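Local coordinates for DotU family type IV/VI secretion system protein (Acinetobacter baumannii, PDB 6Y4R) that is a key component of the type VI secretion system, where its cytoplasmic domain probably links the membrane complex to the baseplate, at residues A[12-17]-A[31-36]; A[61-66]-A[92-97]. One frame throughout, in Å; residues are numbered along the deposited sequence.

Contact 1 (A[12-17]-A[31-36]); sequences FYLIFL and REKILD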
loop_
_atom_site.group_PDB
_atom_site.type_symbol
_atom_site.label_atom_id
_atom_site.label_comp_id
_atom_site.label_asym_id
_atom_site.label_seq_id
_atom_site.Cartn_x
_atom_site.Cartn_y
_atom_site.Cartn_z
ATOM N N PHE A 12 5.513 -0.457 -6.414
ATOM C CA PHE A 12 4.921 0.876 -6.444
ATOM C C PHE A 12 4.844 1.439 -7.860
ATOM O O PHE A 12 3.981 2.275 -8.146
ATOM C CB PHE A 12 5.715 1.846 -5.555
ATOM C CG PHE A 12 5.451 1.687 -4.087
ATOM C CD1 PHE A 12 4.153 1.563 -3.609
ATOM C CD2 PHE A 12 6.494 1.707 -3.174
ATOM C CE1 PHE A 12 3.895 1.414 -2.233
ATOM C CE2 PHE A 12 6.247 1.568 -1.786
ATOM C CZ PHE A 12 4.941 1.419 -1.322
ATOM N N TYR A 13 5.743 1.016 -8.757
ATOM C CA TYR A 13 5.698 1.511 -10.139
ATOM C C TYR A 13 4.442 1.056 -10.860
ATOM O O TYR A 13 3.934 1.761 -11.744
ATOM C CB TYR A 13 6.893 1.039 -10.948
ATOM C CG TYR A 13 6.813 1.472 -12.415
ATOM C CD1 TYR A 13 6.700 2.820 -12.754
ATOM C CD2 TYR A 13 6.843 0.536 -13.461
ATOM C CE1 TYR A 13 6.634 3.224 -14.098
ATOM C CE2 TYR A 13 6.768 0.928 -14.797
ATOM C CZ TYR A 13 6.667 2.263 -15.110
ATOM O OH TYR A 13 6.599 2.555 -16.462
ATOM N N LEU A 14 3.963 -0.148 -10.533
ATOM C CA LEU A 14 2.748 -0.694 -11.129
ATOM C C LEU A 14 1.502 -0.062 -10.521
ATOM O O LEU A 14 0.472 0.021 -11.198
ATOM C CB LEU A 14 2.713 -2.215 -10.951
ATOM C CG LEU A 14 3.906 -3.089 -11.374
ATOM C CD1 LEU A 14 3.687 -4.520 -10.933
ATOM C CD2 LEU A 14 4.124 -3.052 -12.869
ATOM N N ILE A 15 1.596 0.403 -9.260
ATOM C CA ILE A 15 0.576 1.283 -8.683
ATOM C C ILE A 15 0.508 2.587 -9.456
ATOM O O ILE A 15 -0.571 3.136 -9.697
ATOM C CB ILE A 15 0.886 1.602 -7.214
ATOM C CG1 ILE A 15 1.044 0.351 -6.347
ATOM C CG2 ILE A 15 -0.207 2.524 -6.673
ATOM C CD1 ILE A 15 -0.202 -0.140 -5.781
ATOM N N PHE A 16 1.677 3.151 -9.764
ATOM C CA PHE A 16 1.749 4.416 -10.477
ATOM C C PHE A 16 1.174 4.295 -11.883
ATOM O O PHE A 16 0.550 5.241 -12.375
ATOM C CB PHE A 16 3.206 4.901 -10.503
ATOM C CG PHE A 16 3.361 6.402 -10.606
ATOM C CD1 PHE A 16 2.512 7.263 -9.922
ATOM C CD2 PHE A 16 4.370 6.955 -11.398
ATOM C CE1 PHE A 16 2.661 8.648 -10.029
ATOM C CE2 PHE A 16 4.529 8.344 -11.513
ATOM C CZ PHE A 16 3.673 9.190 -10.829
ATOM N N LEU A 17 1.355 3.139 -12.543
ATOM C CA LEU A 17 0.842 2.971 -13.908
ATOM C C LEU A 17 -0.679 2.965 -13.938
ATOM O O LEU A 17 -1.295 3.561 -14.831
ATOM C CB LEU A 17 1.341 1.674 -14.550
ATOM C CG LEU A 17 2.797 1.529 -14.970
ATOM C CD1 LEU A 17 3.079 0.082 -15.375
ATOM C CD2 LEU A 17 3.165 2.512 -16.091
ATOM N N ARG A 31 -1.861 -10.100 -11.748
ATOM C CA ARG A 31 -2.041 -10.386 -10.323
ATOM C C ARG A 31 -0.925 -11.278 -9.793
ATOM O O ARG A 31 -0.468 -11.104 -8.651
ATOM C CB ARG A 31 -3.389 -11.072 -10.079
ATOM C CG ARG A 31 -3.761 -11.275 -8.593
ATOM C CD ARG A 31 -4.955 -12.176 -8.533
ATOM N NE ARG A 31 -5.559 -12.233 -7.203
ATOM C CZ ARG A 31 -5.586 -13.317 -6.427
ATOM N NH1 ARG A 31 -5.042 -14.438 -6.847
ATOM N NH2 ARG A 31 -6.183 -13.261 -5.256
ATOM N N GLU A 32 -0.523 -12.286 -10.582
ATOM C CA GLU A 32 0.591 -13.146 -10.196
ATOM C C GLU A 32 1.916 -12.392 -10.217
ATOM O O GLU A 32 2.849 -12.771 -9.501
ATOM C CB GLU A 32 0.621 -14.387 -11.106
ATOM C CG GLU A 32 1.956 -15.177 -11.237
ATOM C CD GLU A 32 2.648 -15.529 -9.906
ATOM O OE1 GLU A 32 3.853 -15.209 -9.769
ATOM O OE2 GLU A 32 2.004 -16.110 -8.998
ATOM N N LYS A 33 2.012 -11.307 -10.985
ATOM C CA LYS A 33 3.226 -10.502 -10.937
ATOM C C LYS A 33 3.326 -9.748 -9.616
ATOM O O LYS A 33 4.417 -9.648 -9.038
ATOM C CB LYS A 33 3.268 -9.553 -12.137
ATOM C CG LYS A 33 4.597 -8.889 -12.357
ATOM C CD LYS A 33 4.447 -7.643 -13.220
ATOM C CE LYS A 33 3.946 -8.021 -14.634
ATOM N NZ LYS A 33 3.966 -6.876 -15.614
ATOM N N ILE A 34 2.185 -9.268 -9.098
ATOM C CA ILE A 34 2.127 -8.630 -7.775
ATOM C C ILE A 34 2.476 -9.627 -6.671
ATOM O O ILE A 34 3.242 -9.316 -5.746
ATOM C CB ILE A 34 0.725 -8.028 -7.535
ATOM C CG1 ILE A 34 0.355 -6.988 -8.613
ATOM C CG2 ILE A 34 0.601 -7.469 -6.100
ATOM C CD1 ILE A 34 1.195 -5.740 -8.600
ATOM N N LEU A 35 1.905 -10.840 -6.737
ATOM C CA LEU A 35 2.190 -11.833 -5.702
ATOM C C LEU A 35 3.660 -12.223 -5.691
ATOM O O LEU A 35 4.252 -12.397 -4.620
ATOM C CB LEU A 35 1.319 -13.077 -5.884
ATOM C CG LEU A 35 -0.196 -12.906 -5.771
ATOM C CD1 LEU A 35 -0.924 -14.170 -6.268
ATOM C CD2 LEU A 35 -0.579 -12.553 -4.343
ATOM N N ASP A 36 4.283 -12.331 -6.864
ATOM C CA ASP A 36 5.696 -12.689 -6.881
ATOM C C ASP A 36 6.565 -11.517 -6.447
ATOM O O ASP A 36 7.634 -11.728 -5.867
ATOM C CB ASP A 36 6.107 -13.188 -8.268
ATOM C CG ASP A 36 7.489 -13.831 -8.276
ATOM O OD1 ASP A 36 7.923 -14.343 -7.219
ATOM O OD2 ASP A 36 8.146 -13.821 -9.340
#

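Contact 2 (A[61-66]-A[92-97]); sequences AFCALI and LSLFGS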
loop_
_atom_site.group_PDB
_atom_site.type_symbol
_atom_site.label_atom_id
_atom_site.label_comp_id
_atom_site.label_asym_id
_atom_site.label_seq_id
_atom_site.Cartn_x
_atom_site.Cartn_y
_atom_site.Cartn_z
ATOM N N ALA A 61 0.083 -2.696 3.778
ATOM C CA ALA A 61 -0.224 -1.377 3.240
ATOM C C ALA A 61 -0.237 -1.400 1.724
ATOM O O ALA A 61 -1.082 -0.750 1.095
ATOM C CB ALA A 61 0.800 -0.352 3.744
ATOM N N PHE A 62 0.712 -2.109 1.113
ATOM C CA PHE A 62 0.755 -2.151 -0.346
ATOM C C PHE A 62 -0.462 -2.880 -0.906
ATOM O O PHE A 62 -0.980 -2.509 -1.961
ATOM C CB PHE A 62 2.044 -2.816 -0.818
ATOM C CG PHE A 62 2.113 -3.033 -2.304
ATOM C CD1 PHE A 62 2.811 -2.145 -3.103
ATOM C CD2 PHE A 62 1.500 -4.132 -2.908
ATOM C CE1 PHE A 62 2.888 -2.336 -4.483
ATOM C CE2 PHE A 62 1.567 -4.326 -4.293
ATOM C CZ PHE A 62 2.264 -3.432 -5.073
ATOM N N CYS A 63 -0.909 -3.941 -0.232
ATOM C CA CYS A 63 -2.089 -4.665 -0.690
ATOM C C CYS A 63 -3.362 -3.846 -0.492
ATOM O O CYS A 63 -4.237 -3.823 -1.367
ATOM C CB CYS A 63 -2.177 -6.013 0.021
ATOM S SG CYS A 63 -0.856 -7.170 -0.490
ATOM N N ALA A 64 -3.489 -3.158 0.643
ATOM C CA ALA A 64 -4.624 -2.254 0.805
ATOM C C ALA A 64 -4.632 -1.187 -0.292
ATOM O O ALA A 64 -5.699 -0.806 -0.786
ATOM C CB ALA A 64 -4.606 -1.625 2.201
ATOM N N LEU A 65 -3.450 -0.722 -0.704
ATOM C CA LEU A 65 -3.325 0.377 -1.664
ATOM C C LEU A 65 -3.599 -0.068 -3.097
ATOM O O LEU A 65 -4.268 0.645 -3.855
ATOM C CB LEU A 65 -1.938 1.008 -1.545
ATOM C CG LEU A 65 -1.371 1.871 -2.663
ATOM C CD1 LEU A 65 -2.079 3.204 -2.742
ATOM C CD2 LEU A 65 0.102 2.074 -2.415
ATOM N N ILE A 66 -3.031 -1.207 -3.509
ATOM C CA ILE A 66 -3.290 -1.743 -4.848
ATOM C C ILE A 66 -4.757 -2.134 -4.998
ATOM O O ILE A 66 -5.352 -1.936 -6.064
ATOM C CB ILE A 66 -2.355 -2.932 -5.150
ATOM C CG1 ILE A 66 -2.540 -3.428 -6.584
ATOM C CG2 ILE A 66 -2.582 -4.083 -4.168
ATOM C CD1 ILE A 66 -2.308 -2.387 -7.612
ATOM N N LEU A 92 -8.160 -9.653 1.024
ATOM C CA LEU A 92 -8.966 -10.779 1.478
ATOM C C LEU A 92 -8.221 -12.086 1.263
ATOM O O LEU A 92 -8.259 -12.983 2.117
ATOM C CB LEU A 92 -10.288 -10.783 0.705
ATOM C CG LEU A 92 -11.308 -11.891 0.930
ATOM C CD1 LEU A 92 -11.995 -11.674 2.262
ATOM C CD2 LEU A 92 -12.326 -11.951 -0.178
ATOM N N SER A 93 -7.459 -12.159 0.170
ATOM C CA SER A 93 -6.705 -13.368 -0.143
ATOM C C SER A 93 -5.524 -13.549 0.805
ATOM O O SER A 93 -5.339 -14.638 1.368
ATOM C CB SER A 93 -6.273 -13.340 -1.620
ATOM O OG SER A 93 -5.378 -14.387 -1.966
ATOM N N LEU A 94 -4.763 -12.483 1.061
ATOM C CA LEU A 94 -3.543 -12.616 1.855
ATOM C C LEU A 94 -3.739 -12.340 3.342
ATOM O O LEU A 94 -2.963 -12.841 4.164
ATOM C CB LEU A 94 -2.458 -11.661 1.342
ATOM C CG LEU A 94 -1.971 -11.819 -0.095
ATOM C CD1 LEU A 94 -0.758 -10.923 -0.368
ATOM C CD2 LEU A 94 -1.625 -13.278 -0.368
ATOM N N PHE A 95 -4.753 -11.573 3.721
ATOM C CA PHE A 95 -4.960 -11.269 5.125
ATOM C C PHE A 95 -6.346 -11.642 5.610
ATOM O O PHE A 95 -6.651 -11.392 6.774
ATOM C CB PHE A 95 -4.704 -9.773 5.385
ATOM C CG PHE A 95 -3.356 -9.303 4.916
ATOM C CD1 PHE A 95 -3.223 -8.680 3.697
ATOM C CD2 PHE A 95 -2.220 -9.508 5.692
ATOM C CE1 PHE A 95 -1.978 -8.264 3.237
ATOM C CE2 PHE A 95 -0.976 -9.089 5.257
ATOM C CZ PHE A 95 -0.855 -8.470 4.017
ATOM N N GLY A 96 -7.192 -12.223 4.762
ATOM C CA GLY A 96 -8.554 -12.532 5.168
ATOM C C GLY A 96 -9.333 -11.326 5.646
ATOM O O GLY A 96 -10.307 -11.483 6.383
ATOM N N SER A 97 -8.967 -10.126 5.201
ATOM C CA SER A 97 -9.499 -8.903 5.780
ATOM C C SER A 97 -10.229 -8.079 4.724
ATOM O O SER A 97 -9.913 -8.123 3.528
ATOM C CB SER A 97 -8.371 -8.073 6.445
ATOM O OG SER A 97 -8.876 -6.954 7.166
#

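Contact 1 (A[12-17]-A[31-36])
No polar bond joins L14 to K33 or I34, and the shortest polar link in the two segments is a helical backbone bond, F16 N to F12 O at 2.9 Å. The meeting itself is apolar. L14 leans out from helix 9-19 and offers a single branch, CD1, to two neighbouring residues of helix 27-47. With CG beside its own backbone N and anti to the carbonyl carbon (chi1 -52°), the leucine reaches across a spacing of 8.6 Å between L14 CA and I34 CA. Its CD1 lies 3.6 Å from CD1 of I34, a methyl-to-methyl contact in which the two side chains point in opposing directions and overlap at their end methyls. The other partner is the aliphatic part of K33: CD of the lysine stands 3.9 Å from L14 CD1. The extended first two torsions of the lysine bring CD alongside L14, and the bend at chi3 (-64°) turns only CE and NZ beyond it; the methylene carbon, and not the ammonium group, makes the contact. These helices follow one another in the chain and run in roughly opposite senses, forming an antiparallel helical hairpin in the all-helical cytoplasmic domain of a DotU-family protein. K33 sits at the exposed margin of the hairpin, whereas I34 is buried. On the inner side, I15 and I34 both pack against F62 of helix 52-71, and I34 also touches L90 of helix 90-95. Elsewhere on helix 27-47, R31 NH2 donates a hydrogen bond to the backbone O of S88.

Contact 2 (A[61-66]-A[92-97])
The backbones of helix 52-71 and helix 90-95 come nearest at C63 and L94, whose CA atoms are 8.5 Å apart, and G96 ends the second helix by turning to positive phi (57°). Across this gap C63 is the one residue of 61-66 that meets the other segment, and it does so with both of its side-chain atoms. SG, which chi1 (-69°) places beside the backbone N and anti to the carbonyl carbon, packs on CD1 of L94 at 3.8 Å. CB instead approaches the rim of the F95 ring near its plane, with CE1 of the phenylalanine 3.9 Å away. The sulfur reaches the same ring carbon, F95 CE1, at 4.0 Å. Seen from the ring centroid, C63 SG lies at 5.4 Å and 81° from the ring normal, so this is a Cys sulfur-aromatic contact made at the edge of the ring and not over a face. No hydrogen bond crosses between the segments. In the helical fold of this DotU-family domain, the contact lays the last turn of the short helix 90-95 against the buried face of the long helix 52-71. L94 and F95 adjoin in sequence and both direct their side chains at that helix, one taking the sulfur and the other both atoms of the cysteine side chain. F95 also stacks edge-to-face with Y60, while C63 touches L38 of helix 27-47. Beyond the glycine, S97 pairs through its backbone with Q91, and its OG is hydrogen-bonded to L99 N.

Contact 1 and contact 2 have centres 13 Å apart and come one after the other along the chain. F62 of segment 61-66 joins them, its ring packing with CE1 3.8 Å from I15 CG1 and with CE2 3.8 Å from I34 CG2, so each helix of contact 1 supplies an isoleucine to it. A turn farther on, I66 CB lies 3.6 Å from I15 CD1. A second junction lies nearer the surface, where R31 NH2 packs beside S93 OG at 3.6 Å. Helix 52-71 thus meets the hairpin of contact 1 through F62 and I66 among others, with L65 also on F12 and I15, and helix 90-95 meets it through S93, packed on R31, and through L90.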